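PDB 2OKX: rhamnosidase B from Bacillus sp., which hydrolyses terminal alpha-L-rhamnose residues from rhamnosides as a glycoside hydrolase of family 78. Local coordinates for residues A[194-206]-A[522-534]. Numbering follows the deposited sequence.
Sequences DIPFLTEEKLYPA and HEIYIRQSTYPVA. With CA (calcium ion), chain C.
Lys-202 reaches along strand 522-528 fully extended, CG anti to the backbone N (chi1 -173°) and every later torsion near 180°. Its CB passes NH1 of Arg-527, the residue it faces in a non-hydrogen-bonded antiparallel pair, and CG lies 3.7 Å from Tyr-525 CD2. CE sits over the middle of the same ring, a CH-pi contact 3.7 Å from the centroid, and NZ, over that face in a cation-pi contact, forms a salt bridge with Glu-523 OE2 at 2.7 Å on the syn side. The other oxygen of this carboxylate, OE1, accepts the hydroxyl of Tyr-204 from above the carboxylate plane (OH to OE1 3.0 Å), and a hydrogen bond from a water bound to the calcium ion, which the backbone O of His-522 ligates. On the same face of the sheet, Arg-527 NE points nearly straight at the anti lone pair of Glu-200 OE1, 2.8 Å away; Arg-61 takes OE2.

In the concanavalin-like domain, paired backbone hydrogen bonds, Glu-201 with Gln-528 and Leu-203 with Ile-526, add strand 201-203 antiparallel to strand 522-528, whose other edge pairs with strand 450-457 through a classic beta bulge (His-522 and Glu-523 facing Glu-454). Thr-199 and Thr-530 exchange two more. Donors on both oxygens of Glu-523 probably favour its ionised form, which would in turn favour a protonated Lys-202; the shared water links this cluster to the calcium shell.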
loop_
_atom_site.group_PDB
_atom_site.type_symbol
_atom_site.label_atom_id
_atom_site.label_comp_id
_atom_site.label_asym_id
_atom_site.label_seq_id
_atom_site.Cartn_x
_atom_site.Cartn_y
_atom_site.Cartn_z
ATOM N N ASP A 194 -6.510 -17.507 7.539
ATOM C CA ASP A 194 -7.417 -17.106 8.613
ATOM C C ASP A 194 -8.488 -16.064 8.266
ATOM O O ASP A 194 -8.954 -15.326 9.137
ATOM C CB ASP A 194 -6.617 -16.645 9.844
ATOM C CG ASP A 194 -5.569 -15.597 9.513
ATOM O OD1 ASP A 194 -4.961 -15.050 10.457
ATOM O OD2 ASP A 194 -5.347 -15.320 8.318
ATOM N N ILE A 195 -8.872 -16.011 6.993
ATOM C CA ILE A 195 -9.924 -15.107 6.525
ATOM C C ILE A 195 -10.550 -15.714 5.278
ATOM O O ILE A 195 -9.947 -16.560 4.622
ATOM C CB ILE A 195 -9.403 -13.697 6.120
ATOM C CG1 ILE A 195 -8.225 -13.830 5.151
ATOM C CG2 ILE A 195 -9.057 -12.884 7.345
ATOM C CD1 ILE A 195 -7.959 -12.568 4.343
ATOM N N PRO A 196 -11.779 -15.299 4.941
ATOM C CA PRO A 196 -12.420 -15.844 3.742
ATOM C C PRO A 196 -11.673 -15.328 2.517
ATOM O O PRO A 196 -10.717 -14.563 2.651
ATOM C CB PRO A 196 -13.846 -15.304 3.838
ATOM C CG PRO A 196 -13.670 -14.010 4.574
ATOM C CD PRO A 196 -12.680 -14.380 5.655
ATOM N N PHE A 197 -12.103 -15.742 1.328
ATOM C CA PHE A 197 -11.450 -15.313 0.100
ATOM C C PHE A 197 -11.856 -13.905 -0.321
ATOM O O PHE A 197 -12.925 -13.417 0.041
ATOM C CB PHE A 197 -11.750 -16.306 -1.028
ATOM C CG PHE A 197 -11.043 -17.630 -0.873
ATOM C CD1 PHE A 197 -9.653 -17.692 -0.863
ATOM C CD2 PHE A 197 -11.765 -18.810 -0.734
ATOM C CE1 PHE A 197 -8.987 -18.911 -0.715
ATOM C CE2 PHE A 197 -11.110 -20.035 -0.587
ATOM C CZ PHE A 197 -9.716 -20.083 -0.578
ATOM N N LEU A 198 -10.987 -13.253 -1.088
ATOM C CA LEU A 198 -11.255 -11.899 -1.553
ATOM C C LEU A 198 -12.254 -11.915 -2.702
ATOM O O LEU A 198 -12.505 -12.952 -3.320
ATOM C CB LEU A 198 -9.958 -11.221 -2.017
ATOM C CG LEU A 198 -8.792 -11.127 -1.020
ATOM C CD1 LEU A 198 -7.732 -10.177 -1.573
ATOM C CD2 LEU A 198 -9.290 -10.622 0.327
ATOM N N THR A 199 -12.831 -10.755 -2.979
ATOM C CA THR A 199 -13.784 -10.637 -4.067
ATOM C C THR A 199 -12.986 -10.453 -5.345
ATOM O O THR A 199 -11.776 -10.267 -5.319
ATOM C CB THR A 199 -14.655 -9.370 -3.937
ATOM O OG1 THR A 199 -13.833 -8.220 -4.169
ATOM C CG2 THR A 199 -15.272 -9.262 -2.559
ATOM N N GLU A 200 -13.679 -10.522 -6.468
ATOM C CA GLU A 200 -13.077 -10.256 -7.758
ATOM C C GLU A 200 -14.262 -10.014 -8.672
ATOM O O GLU A 200 -14.929 -10.950 -9.109
ATOM C CB GLU A 200 -12.200 -11.410 -8.260
ATOM C CG GLU A 200 -11.491 -11.043 -9.574
ATOM C CD GLU A 200 -10.151 -11.746 -9.784
ATOM O OE1 GLU A 200 -9.715 -11.838 -10.949
ATOM O OE2 GLU A 200 -9.528 -12.188 -8.793
ATOM N N GLU A 201 -14.558 -8.740 -8.911
ATOM C CA GLU A 201 -15.687 -8.401 -9.756
ATOM C C GLU A 201 -15.296 -7.491 -10.899
ATOM O O GLU A 201 -14.627 -6.469 -10.721
ATOM C CB GLU A 201 -16.834 -7.790 -8.931
ATOM C CG GLU A 201 -16.593 -6.428 -8.326
ATOM C CD GLU A 201 -17.743 -5.977 -7.418
ATOM O OE1 GLU A 201 -18.889 -5.842 -7.895
ATOM O OE2 GLU A 201 -17.499 -5.754 -6.215
ATOM N N LYS A 202 -15.717 -7.898 -12.085
ATOM C CA LYS A 202 -15.430 -7.167 -13.301
ATOM C C LYS A 202 -16.256 -5.897 -13.340
ATOM O O LYS A 202 -17.486 -5.942 -13.316
ATOM C CB LYS A 202 -15.751 -8.048 -14.503
ATOM C CG LYS A 202 -15.356 -7.473 -15.840
ATOM C CD LYS A 202 -15.630 -8.505 -16.920
ATOM C CE LYS A 202 -15.223 -8.011 -18.296
ATOM N NZ LYS A 202 -15.443 -9.090 -19.303
ATOM N N LEU A 203 -15.567 -4.766 -13.380
ATOM C CA LEU A 203 -16.221 -3.469 -13.431
ATOM C C LEU A 203 -15.715 -2.708 -14.647
ATOM O O LEU A 203 -14.509 -2.646 -14.893
ATOM C CB LEU A 203 -15.922 -2.673 -12.156
ATOM C CG LEU A 203 -16.411 -3.299 -10.850
ATOM C CD1 LEU A 203 -15.944 -2.455 -9.669
ATOM C CD2 LEU A 203 -17.935 -3.411 -10.881
ATOM N N TYR A 204 -16.642 -2.152 -15.419
ATOM C CA TYR A 204 -16.274 -1.386 -16.596
ATOM C C TYR A 204 -16.016 0.065 -16.207
ATOM O O TYR A 204 -16.500 0.530 -15.177
ATOM C CB TYR A 204 -17.381 -1.457 -17.653
ATOM C CG TYR A 204 -17.474 -2.803 -18.330
ATOM C CD1 TYR A 204 -18.103 -3.881 -17.705
ATOM C CD2 TYR A 204 -16.877 -3.015 -19.573
ATOM C CE1 TYR A 204 -18.127 -5.142 -18.302
ATOM C CE2 TYR A 204 -16.895 -4.269 -20.177
ATOM C CZ TYR A 204 -17.516 -5.324 -19.538
ATOM O OH TYR A 204 -17.507 -6.567 -20.124
ATOM N N PRO A 205 -15.224 0.790 -17.018
ATOM C CA PRO A 205 -14.895 2.196 -16.766
ATOM C C PRO A 205 -16.123 3.092 -16.912
ATOM O O PRO A 205 -17.138 2.673 -17.464
ATOM C CB PRO A 205 -13.837 2.504 -17.828
ATOM C CG PRO A 205 -13.178 1.172 -18.050
ATOM C CD PRO A 205 -14.380 0.248 -18.098
ATOM N N ALA A 206 -16.021 4.325 -16.424
ATOM C CA ALA A 206 -17.131 5.267 -16.501
ATOM C C ALA A 206 -17.114 6.101 -17.771
ATOM O O ALA A 206 -18.160 6.358 -18.362
ATOM C CB ALA A 206 -17.123 6.196 -15.281
ATOM N N HIS A 522 -12.053 -4.371 -27.759
ATOM C CA HIS A 522 -13.352 -4.928 -27.404
ATOM C C HIS A 522 -13.771 -4.512 -26.005
ATOM O O HIS A 522 -14.954 -4.306 -25.744
ATOM C CB HIS A 522 -13.337 -6.454 -27.520
ATOM C CG HIS A 522 -13.387 -6.943 -28.935
ATOM N ND1 HIS A 522 -12.286 -6.943 -29.763
ATOM C CD2 HIS A 522 -14.422 -7.390 -29.686
ATOM C CE1 HIS A 522 -12.639 -7.367 -30.964
ATOM N NE2 HIS A 522 -13.929 -7.644 -30.944
ATOM N N GLU A 523 -12.801 -4.403 -25.106
ATOM C CA GLU A 523 -13.072 -3.966 -23.743
ATOM C C GLU A 523 -11.818 -3.771 -22.907
ATOM O O GLU A 523 -10.819 -4.477 -23.073
ATOM C CB GLU A 523 -14.009 -4.937 -23.021
ATOM C CG GLU A 523 -13.533 -6.374 -22.946
ATOM C CD GLU A 523 -14.520 -7.259 -22.206
ATOM O OE1 GLU A 523 -15.734 -7.119 -22.454
ATOM O OE2 GLU A 523 -14.092 -8.095 -21.382
ATOM N N ILE A 524 -11.880 -2.774 -22.032
ATOM C CA ILE A 524 -10.807 -2.454 -21.103
ATOM C C ILE A 524 -11.587 -2.310 -19.799
ATOM O O ILE A 524 -12.636 -1.658 -19.763
ATOM C CB ILE A 524 -10.074 -1.135 -21.494
ATOM C CG1 ILE A 524 -9.035 -0.768 -20.429
ATOM C CG2 ILE A 524 -11.063 -0.009 -21.678
ATOM C CD1 ILE A 524 -7.907 -1.778 -20.275
ATOM N N TYR A 525 -11.102 -2.944 -18.741
ATOM C CA TYR A 525 -11.815 -2.914 -17.469
ATOM C C TYR A 525 -10.881 -3.272 -16.328
ATOM O O TYR A 525 -9.685 -3.482 -16.530
ATOM C CB TYR A 525 -12.937 -3.950 -17.504
ATOM C CG TYR A 525 -12.418 -5.342 -17.811
ATOM C CD1 TYR A 525 -12.286 -5.789 -19.129
ATOM C CD2 TYR A 525 -11.980 -6.182 -16.787
ATOM C CE1 TYR A 525 -11.726 -7.039 -19.416
ATOM C CE2 TYR A 525 -11.420 -7.425 -17.061
ATOM C CZ TYR A 525 -11.294 -7.848 -18.377
ATOM O OH TYR A 525 -10.722 -9.072 -18.639
ATOM N N ILE A 526 -11.438 -3.344 -15.126
ATOM C CA ILE A 526 -10.654 -3.734 -13.968
ATOM C C ILE A 526 -11.435 -4.773 -13.187
ATOM O O ILE A 526 -12.660 -4.696 -13.090
ATOM C CB ILE A 526 -10.337 -2.536 -13.025
ATOM C CG1 ILE A 526 -9.351 -2.994 -11.945
ATOM C CG2 ILE A 526 -11.626 -1.999 -12.367
ATOM C CD1 ILE A 526 -8.816 -1.879 -11.053
ATOM N N ARG A 527 -10.737 -5.780 -12.678
ATOM C CA ARG A 527 -11.396 -6.778 -11.858
ATOM C C ARG A 527 -11.061 -6.309 -10.453
ATOM O O ARG A 527 -9.970 -6.569 -9.936
ATOM C CB ARG A 527 -10.841 -8.184 -12.134
ATOM C CG ARG A 527 -11.141 -8.681 -13.554
ATOM C CD ARG A 527 -10.639 -10.105 -13.800
ATOM N NE ARG A 527 -11.380 -11.084 -13.011
ATOM C CZ ARG A 527 -12.595 -11.535 -13.312
ATOM N NH1 ARG A 527 -13.224 -11.107 -14.403
ATOM N NH2 ARG A 527 -13.192 -12.403 -12.509
ATOM N N GLN A 528 -11.984 -5.564 -9.855
ATOM C CA GLN A 528 -11.772 -5.041 -8.511
ATOM C C GLN A 528 -11.705 -6.187 -7.523
ATOM O O GLN A 528 -12.449 -7.161 -7.642
ATOM C CB GLN A 528 -12.895 -4.071 -8.123
ATOM C CG GLN A 528 -12.750 -3.498 -6.718
ATOM C CD GLN A 528 -13.614 -2.273 -6.506
ATOM O OE1 GLN A 528 -13.365 -1.217 -7.084
ATOM N NE2 GLN A 528 -14.645 -2.411 -5.685
ATOM N N SER A 529 -10.813 -6.066 -6.547
ATOM C CA SER A 529 -10.632 -7.112 -5.549
ATOM C C SER A 529 -10.401 -6.544 -4.155
ATOM O O SER A 529 -9.445 -5.806 -3.935
ATOM C CB SER A 529 -9.441 -7.995 -5.937
ATOM O OG SER A 529 -9.150 -8.934 -4.914
ATOM N N THR A 530 -11.278 -6.891 -3.217
ATOM C CA THR A 530 -11.145 -6.429 -1.840
ATOM C C THR A 530 -11.602 -7.523 -0.892
ATOM O O THR A 530 -12.085 -8.572 -1.316
ATOM C CB THR A 530 -12.031 -5.193 -1.547
ATOM O OG1 THR A 530 -13.406 -5.602 -1.484
ATOM C CG2 THR A 530 -11.880 -4.139 -2.642
ATOM N N TYR A 531 -11.450 -7.270 0.402
ATOM C CA TYR A 531 -11.908 -8.210 1.406
ATOM C C TYR A 531 -13.414 -8.269 1.154
ATOM O O TYR A 531 -14.003 -7.282 0.716
ATOM C CB TYR A 531 -11.611 -7.662 2.805
ATOM C CG TYR A 531 -11.942 -8.623 3.922
ATOM C CD1 TYR A 531 -13.211 -8.640 4.506
ATOM C CD2 TYR A 531 -10.994 -9.544 4.372
ATOM C CE1 TYR A 531 -13.525 -9.549 5.513
ATOM C CE2 TYR A 531 -11.297 -10.462 5.372
ATOM C CZ TYR A 531 -12.562 -10.458 5.939
ATOM O OH TYR A 531 -12.857 -11.358 6.937
ATOM N N PRO A 532 -14.053 -9.424 1.403
ATOM C CA PRO A 532 -15.496 -9.531 1.172
ATOM C C PRO A 532 -16.328 -8.671 2.120
ATOM O O PRO A 532 -16.588 -9.056 3.257
ATOM C CB PRO A 532 -15.765 -11.026 1.345
ATOM C CG PRO A 532 -14.745 -11.427 2.370
ATOM C CD PRO A 532 -13.503 -10.700 1.899
ATOM N N VAL A 533 -16.740 -7.500 1.643
ATOM C CA VAL A 533 -17.552 -6.595 2.446
ATOM C C VAL A 533 -18.856 -6.266 1.736
ATOM O O VAL A 533 -18.886 -6.096 0.513
ATOM C CB VAL A 533 -16.817 -5.258 2.729
ATOM C CG1 VAL A 533 -15.610 -5.496 3.615
ATOM C CG2 VAL A 533 -16.397 -4.606 1.411
ATOM N N ALA A 534 -19.935 -6.193 2.505
ATOM C CA ALA A 534 -21.239 -5.838 1.968
ATOM C C ALA A 534 -21.583 -4.506 2.632
ATOM O O ALA A 534 -21.116 -4.221 3.731
ATOM C CB ALA A 534 -22.278 -6.902 2.318
HETATM CA CA CA C . -17.149 -5.576 -26.286
HETATM O O HOH W 1 -17.548 -5.282 -24.017
HETATM O O HOH W 2 -16.662 -5.973 -28.603
HETATM O O HOH W 3 -17.296 -3.291 -26.630
#